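Local structure of nicotinate phosphoribosyltransferase (Porphyromonas gingivalis, 2IM5) at residues I3-F15 with T117-L130. The protein probably catalyses the ATP-dependent synthesis of nicotinate D-ribonucleotide from nicotinate and phosphoribosyl diphosphate, a step of NAD(+) biosynthesis. Residues are numbered along the deposited sequence; the frame is centred on the assembly and turned at random.
Sequences IIRSILDTDLYKF and TLWETPILAVISEL
The chain segment 3-15 runs antiparallel to 117-130, with I3 beside V126, T10 beside T121 and K14 beside L118, their CA atoms 5.7 to 6.6 Å apart. K14, in the first turn of helix 12-24, carries the polar half of the contact. Its chain bends twice, at chi2 (-84°) and chi3 (63°), and this curl brings NZ down on the start of the other segment, where it donates to T117 O at 2.8 Å and to T117 OG1. E120 OE1 receives K14 NZ on its anti lone pair in a salt bridge (2.8 Å). E214 takes NZ in a second salt bridge and hydrogen-bonds T117 OG1 as well; it adjoins H213, the predicted phosphohistidine, consistent with a place near the active site. Y13 OH donates to the same E120 OE1 (2.7 Å), coming from above the carboxylate plane, 38° out of it. Two donors thus grip OE1, while R168 holds OE2. Further along, T121 OG1 donates to D11 OD2 (2.9 Å) on its anti side; S195 binds the other oxygen of D11. A water joins T10 OG1 to L118 O. Toward the N-terminus the contact turns apolar: I4 CG1 presses tightly on V126 CG2 at 3.4 Å, and I3 CD1 meets the end of L130 at CD2 (3.7 Å). I3 CG2 lies against OE2 of E129, whose carboxylate is held by L173 and also by R133. Within the NAPRTase N-terminal domain, the N-terminal segment thus lines one side of helix 120-134, which also meets helix 44-56 through V126 and L130, and strand 347-355 of the antiparallel sheet through E120, I123 and L124.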
loop_
_atom_site.group_PDB
_atom_site.type_symbol
_atom_site.label_atom_id
_atom_site.label_comp_id
_atom_site.label_asym_id
_atom_site.label_seq_id
_atom_site.Cartn_x
_atom_site.Cartn_y
_atom_site.Cartn_z
ATOM N N ILE A 3 -4.906 -20.463 -2.554
ATOM C CA ILE A 3 -4.918 -19.235 -3.409
ATOM C C ILE A 3 -3.561 -18.528 -3.442
ATOM O O ILE A 3 -3.082 -18.160 -4.514
ATOM C CB ILE A 3 -6.000 -18.240 -2.947
ATOM C CG1 ILE A 3 -7.389 -18.791 -3.292
ATOM C CG2 ILE A 3 -5.801 -16.889 -3.620
ATOM C CD1 ILE A 3 -8.539 -17.881 -2.886
ATOM N N ILE A 4 -2.946 -18.327 -2.279
ATOM C CA ILE A 4 -1.635 -17.680 -2.235
ATOM C C ILE A 4 -0.588 -18.785 -2.381
ATOM O O ILE A 4 -0.462 -19.649 -1.515
ATOM C CB ILE A 4 -1.404 -16.929 -0.898
ATOM C CG1 ILE A 4 -2.488 -15.866 -0.686
ATOM C CG2 ILE A 4 -0.025 -16.281 -0.899
ATOM C CD1 ILE A 4 -2.517 -14.759 -1.742
ATOM N N ARG A 5 0.161 -18.754 -3.480
ATOM C CA ARG A 5 1.169 -19.774 -3.744
ATOM C C ARG A 5 2.603 -19.343 -3.494
ATOM O O ARG A 5 3.487 -20.185 -3.319
ATOM C CB ARG A 5 1.045 -20.271 -5.189
ATOM C CG ARG A 5 -0.266 -20.991 -5.497
ATOM C CD ARG A 5 -0.539 -22.059 -4.444
ATOM N NE ARG A 5 -1.644 -22.945 -4.805
ATOM C CZ ARG A 5 -1.579 -23.863 -5.763
ATOM N NH1 ARG A 5 -0.459 -24.017 -6.464
ATOM N NH2 ARG A 5 -2.632 -24.630 -6.019
ATOM N N SER A 6 2.845 -18.039 -3.487
ATOM C CA SER A 6 4.194 -17.536 -3.259
ATOM C C SER A 6 4.296 -16.600 -2.065
ATOM O O SER A 6 3.431 -15.750 -1.843
ATOM C CB SER A 6 4.703 -16.802 -4.497
ATOM O OG SER A 6 5.914 -16.120 -4.196
ATOM N N ILE A 7 5.372 -16.740 -1.305
ATOM C CA ILE A 7 5.560 -15.876 -0.156
ATOM C C ILE A 7 5.862 -14.454 -0.645
ATOM O O ILE A 7 5.814 -13.505 0.127
ATOM C CB ILE A 7 6.692 -16.419 0.753
ATOM C CG1 ILE A 7 6.475 -15.936 2.185
ATOM C CG2 ILE A 7 8.051 -15.973 0.243
ATOM C CD1 ILE A 7 7.244 -16.743 3.218
ATOM N N LEU A 8 6.157 -14.312 -1.940
ATOM C CA LEU A 8 6.439 -13.003 -2.527
ATOM C C LEU A 8 5.190 -12.391 -3.158
ATOM O O LEU A 8 5.236 -11.276 -3.678
ATOM C CB LEU A 8 7.538 -13.098 -3.589
ATOM C CG LEU A 8 8.936 -13.555 -3.178
ATOM C CD1 LEU A 8 9.886 -13.327 -4.349
ATOM C CD2 LEU A 8 9.407 -12.784 -1.944
ATOM N N ASP A 9 4.076 -13.115 -3.119
ATOM C CA ASP A 9 2.829 -12.598 -3.682
ATOM C C ASP A 9 2.231 -11.650 -2.647
ATOM O O ASP A 9 1.302 -11.995 -1.912
ATOM C CB ASP A 9 1.864 -13.750 -4.000
ATOM C CG ASP A 9 0.624 -13.292 -4.760
ATOM O OD1 ASP A 9 0.628 -12.177 -5.322
ATOM O OD2 ASP A 9 -0.361 -14.058 -4.811
ATOM N N THR A 10 2.799 -10.449 -2.596
ATOM C CA THR A 10 2.384 -9.412 -1.663
ATOM C C THR A 10 2.974 -8.098 -2.171
ATOM O O THR A 10 3.697 -8.082 -3.177
ATOM C CB THR A 10 2.922 -9.717 -0.238
ATOM O OG1 THR A 10 2.435 -8.742 0.693
ATOM C CG2 THR A 10 4.440 -9.704 -0.229
ATOM N N ASP A 11 2.662 -6.999 -1.492
ATOM C CA ASP A 11 3.179 -5.698 -1.898
ATOM C C ASP A 11 4.578 -5.423 -1.368
ATOM O O ASP A 11 4.939 -5.855 -0.274
ATOM C CB ASP A 11 2.244 -4.581 -1.444
ATOM C CG ASP A 11 1.006 -4.485 -2.304
ATOM O OD1 ASP A 11 1.152 -4.398 -3.539
ATOM O OD2 ASP A 11 -0.108 -4.490 -1.747
ATOM N N LEU A 12 5.359 -4.696 -2.159
ATOM C CA LEU A 12 6.720 -4.353 -1.774
ATOM C C LEU A 12 6.780 -3.682 -0.405
ATOM O O LEU A 12 7.622 -4.018 0.421
ATOM C CB LEU A 12 7.334 -3.413 -2.811
ATOM C CG LEU A 12 8.676 -2.795 -2.400
ATOM C CD1 LEU A 12 9.730 -3.894 -2.298
ATOM C CD2 LEU A 12 9.096 -1.735 -3.418
ATOM N N TYR A 13 5.869 -2.746 -0.156
ATOM C CA TYR A 13 5.893 -2.021 1.103
ATOM C C TYR A 13 5.752 -2.893 2.342
ATOM O O TYR A 13 6.153 -2.485 3.431
ATOM C CB TYR A 13 4.849 -0.893 1.096
ATOM C CG TYR A 13 3.412 -1.313 1.333
ATOM C CD1 TYR A 13 2.918 -1.492 2.628
ATOM C CD2 TYR A 13 2.534 -1.488 0.262
ATOM C CE1 TYR A 13 1.585 -1.826 2.849
ATOM C CE2 TYR A 13 1.196 -1.825 0.472
ATOM C CZ TYR A 13 0.726 -1.991 1.770
ATOM O OH TYR A 13 -0.603 -2.306 1.986
ATOM N N LYS A 14 5.195 -4.091 2.190
ATOM C CA LYS A 14 5.050 -4.985 3.331
ATOM C C LYS A 14 6.443 -5.426 3.786
ATOM O O LYS A 14 6.709 -5.532 4.987
ATOM C CB LYS A 14 4.189 -6.199 2.960
ATOM C CG LYS A 14 2.751 -5.843 2.536
ATOM C CD LYS A 14 1.781 -5.656 3.712
ATOM C CE LYS A 14 2.161 -4.493 4.633
ATOM N NZ LYS A 14 1.101 -4.194 5.650
ATOM N N PHE A 15 7.342 -5.663 2.830
ATOM C CA PHE A 15 8.704 -6.073 3.168
ATOM C C PHE A 15 9.565 -4.902 3.637
ATOM O O PHE A 15 10.317 -5.031 4.603
ATOM C CB PHE A 15 9.398 -6.747 1.979
ATOM C CG PHE A 15 8.820 -8.080 1.610
ATOM C CD1 PHE A 15 8.493 -9.010 2.585
ATOM C CD2 PHE A 15 8.629 -8.421 0.278
ATOM C CE1 PHE A 15 7.985 -10.261 2.242
ATOM C CE2 PHE A 15 8.120 -9.675 -0.073
ATOM C CZ PHE A 15 7.799 -10.594 0.917
ATOM N N THR A 117 2.257 -7.392 10.123
ATOM C CA THR A 117 2.060 -6.443 9.043
ATOM C C THR A 117 2.035 -7.198 7.701
ATOM O O THR A 117 1.403 -6.763 6.746
ATOM C CB THR A 117 3.175 -5.373 9.015
ATOM O OG1 THR A 117 2.851 -4.385 8.029
ATOM C CG2 THR A 117 4.527 -5.997 8.679
ATOM N N LEU A 118 2.709 -8.343 7.649
ATOM C CA LEU A 118 2.770 -9.147 6.430
ATOM C C LEU A 118 1.442 -9.815 6.030
ATOM O O LEU A 118 1.301 -10.266 4.899
ATOM C CB LEU A 118 3.864 -10.215 6.566
ATOM C CG LEU A 118 5.260 -9.685 6.925
ATOM C CD1 LEU A 118 6.226 -10.856 7.077
ATOM C CD2 LEU A 118 5.752 -8.721 5.842
ATOM N N TRP A 119 0.478 -9.870 6.950
ATOM C CA TRP A 119 -0.822 -10.478 6.670
ATOM C C TRP A 119 -1.737 -9.631 5.782
ATOM O O TRP A 119 -2.490 -10.170 4.974
ATOM C CB TRP A 119 -1.596 -10.749 7.975
ATOM C CG TRP A 119 -1.154 -11.931 8.783
ATOM C CD1 TRP A 119 -0.591 -11.903 10.029
ATOM C CD2 TRP A 119 -1.311 -13.318 8.444
ATOM N NE1 TRP A 119 -0.397 -13.182 10.488
ATOM C CE2 TRP A 119 -0.826 -14.072 9.538
ATOM C CE3 TRP A 119 -1.818 -13.995 7.324
ATOM C CZ2 TRP A 119 -0.831 -15.473 9.548
ATOM C CZ3 TRP A 119 -1.826 -15.388 7.331
ATOM C CH2 TRP A 119 -1.333 -16.114 8.441
ATOM N N GLU A 120 -1.671 -8.309 5.932
ATOM C CA GLU A 120 -2.555 -7.397 5.198
ATOM C C GLU A 120 -2.888 -7.677 3.737
ATOM O O GLU A 120 -4.035 -7.999 3.411
ATOM C CB GLU A 120 -2.057 -5.953 5.288
ATOM C CG GLU A 120 -3.091 -4.953 4.748
ATOM C CD GLU A 120 -2.476 -3.659 4.229
ATOM O OE1 GLU A 120 -1.246 -3.494 4.360
ATOM O OE2 GLU A 120 -3.220 -2.809 3.684
ATOM N N THR A 121 -1.900 -7.519 2.861
ATOM C CA THR A 121 -2.114 -7.713 1.435
ATOM C C THR A 121 -2.597 -9.109 1.045
ATOM O O THR A 121 -3.560 -9.239 0.294
ATOM C CB THR A 121 -0.841 -7.341 0.629
ATOM O OG1 THR A 121 -0.606 -5.930 0.735
ATOM C CG2 THR A 121 -1.017 -7.685 -0.847
ATOM N N PRO A 122 -1.939 -10.172 1.545
ATOM C CA PRO A 122 -2.375 -11.528 1.199
ATOM C C PRO A 122 -3.829 -11.788 1.609
ATOM O O PRO A 122 -4.616 -12.333 0.830
ATOM C CB PRO A 122 -1.395 -12.410 1.969
ATOM C CG PRO A 122 -0.160 -11.565 2.034
ATOM C CD PRO A 122 -0.707 -10.208 2.353
ATOM N N ILE A 123 -4.189 -11.397 2.829
ATOM C CA ILE A 123 -5.554 -11.601 3.307
ATOM C C ILE A 123 -6.589 -10.868 2.455
ATOM O O ILE A 123 -7.630 -11.431 2.127
ATOM C CB ILE A 123 -5.706 -11.179 4.792
ATOM C CG1 ILE A 123 -4.966 -12.187 5.682
ATOM C CG2 ILE A 123 -7.188 -11.106 5.179
ATOM C CD1 ILE A 123 -5.103 -11.929 7.180
ATOM N N LEU A 124 -6.308 -9.622 2.090
ATOM C CA LEU A 124 -7.246 -8.874 1.265
ATOM C C LEU A 124 -7.367 -9.511 -0.123
ATOM O O LEU A 124 -8.468 -9.621 -0.670
ATOM C CB LEU A 124 -6.807 -7.409 1.146
ATOM C CG LEU A 124 -6.980 -6.564 2.418
ATOM C CD1 LEU A 124 -6.293 -5.223 2.237
ATOM C CD2 LEU A 124 -8.458 -6.378 2.734
ATOM N N ALA A 125 -6.238 -9.936 -0.687
ATOM C CA ALA A 125 -6.243 -10.562 -2.008
ATOM C C ALA A 125 -7.012 -11.877 -1.949
ATOM O O ALA A 125 -7.708 -12.236 -2.892
ATOM C CB ALA A 125 -4.820 -10.817 -2.480
ATOM N N VAL A 126 -6.870 -12.596 -0.838
ATOM C CA VAL A 126 -7.561 -13.865 -0.659
ATOM C C VAL A 126 -9.065 -13.646 -0.554
ATOM O O VAL A 126 -9.845 -14.351 -1.195
ATOM C CB VAL A 126 -7.071 -14.592 0.605
ATOM C CG1 VAL A 126 -8.063 -15.689 1.011
ATOM C CG2 VAL A 126 -5.710 -15.206 0.340
ATOM N N ILE A 127 -9.470 -12.672 0.253
ATOM C CA ILE A 127 -10.889 -12.376 0.418
ATOM C C ILE A 127 -11.500 -11.974 -0.917
ATOM O O ILE A 127 -12.588 -12.424 -1.275
ATOM C CB ILE A 127 -11.105 -11.248 1.448
ATOM C CG1 ILE A 127 -10.794 -11.780 2.847
ATOM C CG2 ILE A 127 -12.523 -10.706 1.362
ATOM C CD1 ILE A 127 -10.889 -10.735 3.924
ATOM N N SER A 128 -10.792 -11.131 -1.656
ATOM C CA SER A 128 -11.282 -10.674 -2.944
ATOM C C SER A 128 -11.471 -11.841 -3.915
ATOM O O SER A 128 -12.543 -12.003 -4.493
ATOM C CB SER A 128 -10.314 -9.645 -3.537
ATOM O OG SER A 128 -10.801 -9.153 -4.774
ATOM N N GLU A 129 -10.440 -12.664 -4.084
ATOM C CA GLU A 129 -10.532 -13.791 -4.999
ATOM C C GLU A 129 -11.604 -14.794 -4.560
ATOM O O GLU A 129 -12.382 -15.267 -5.388
ATOM C CB GLU A 129 -9.167 -14.487 -5.145
ATOM C CG GLU A 129 -9.184 -15.644 -6.135
ATOM C CD GLU A 129 -7.814 -15.969 -6.719
ATOM O OE1 GLU A 129 -7.701 -17.001 -7.423
ATOM O OE2 GLU A 129 -6.853 -15.196 -6.484
ATOM N N LEU A 130 -11.641 -15.114 -3.267
ATOM C CA LEU A 130 -12.632 -16.046 -2.733
ATOM C C LEU A 130 -14.036 -15.536 -2.980
ATOM O O LEU A 130 -14.928 -16.308 -3.301
ATOM C CB LEU A 130 -12.473 -16.229 -1.222
ATOM C CG LEU A 130 -11.453 -17.207 -0.655
ATOM C CD1 LEU A 130 -11.572 -17.196 0.870
ATOM C CD2 LEU A 130 -11.707 -18.614 -1.195
HETATM O O HOH W 1 3.243 -10.232 2.971
#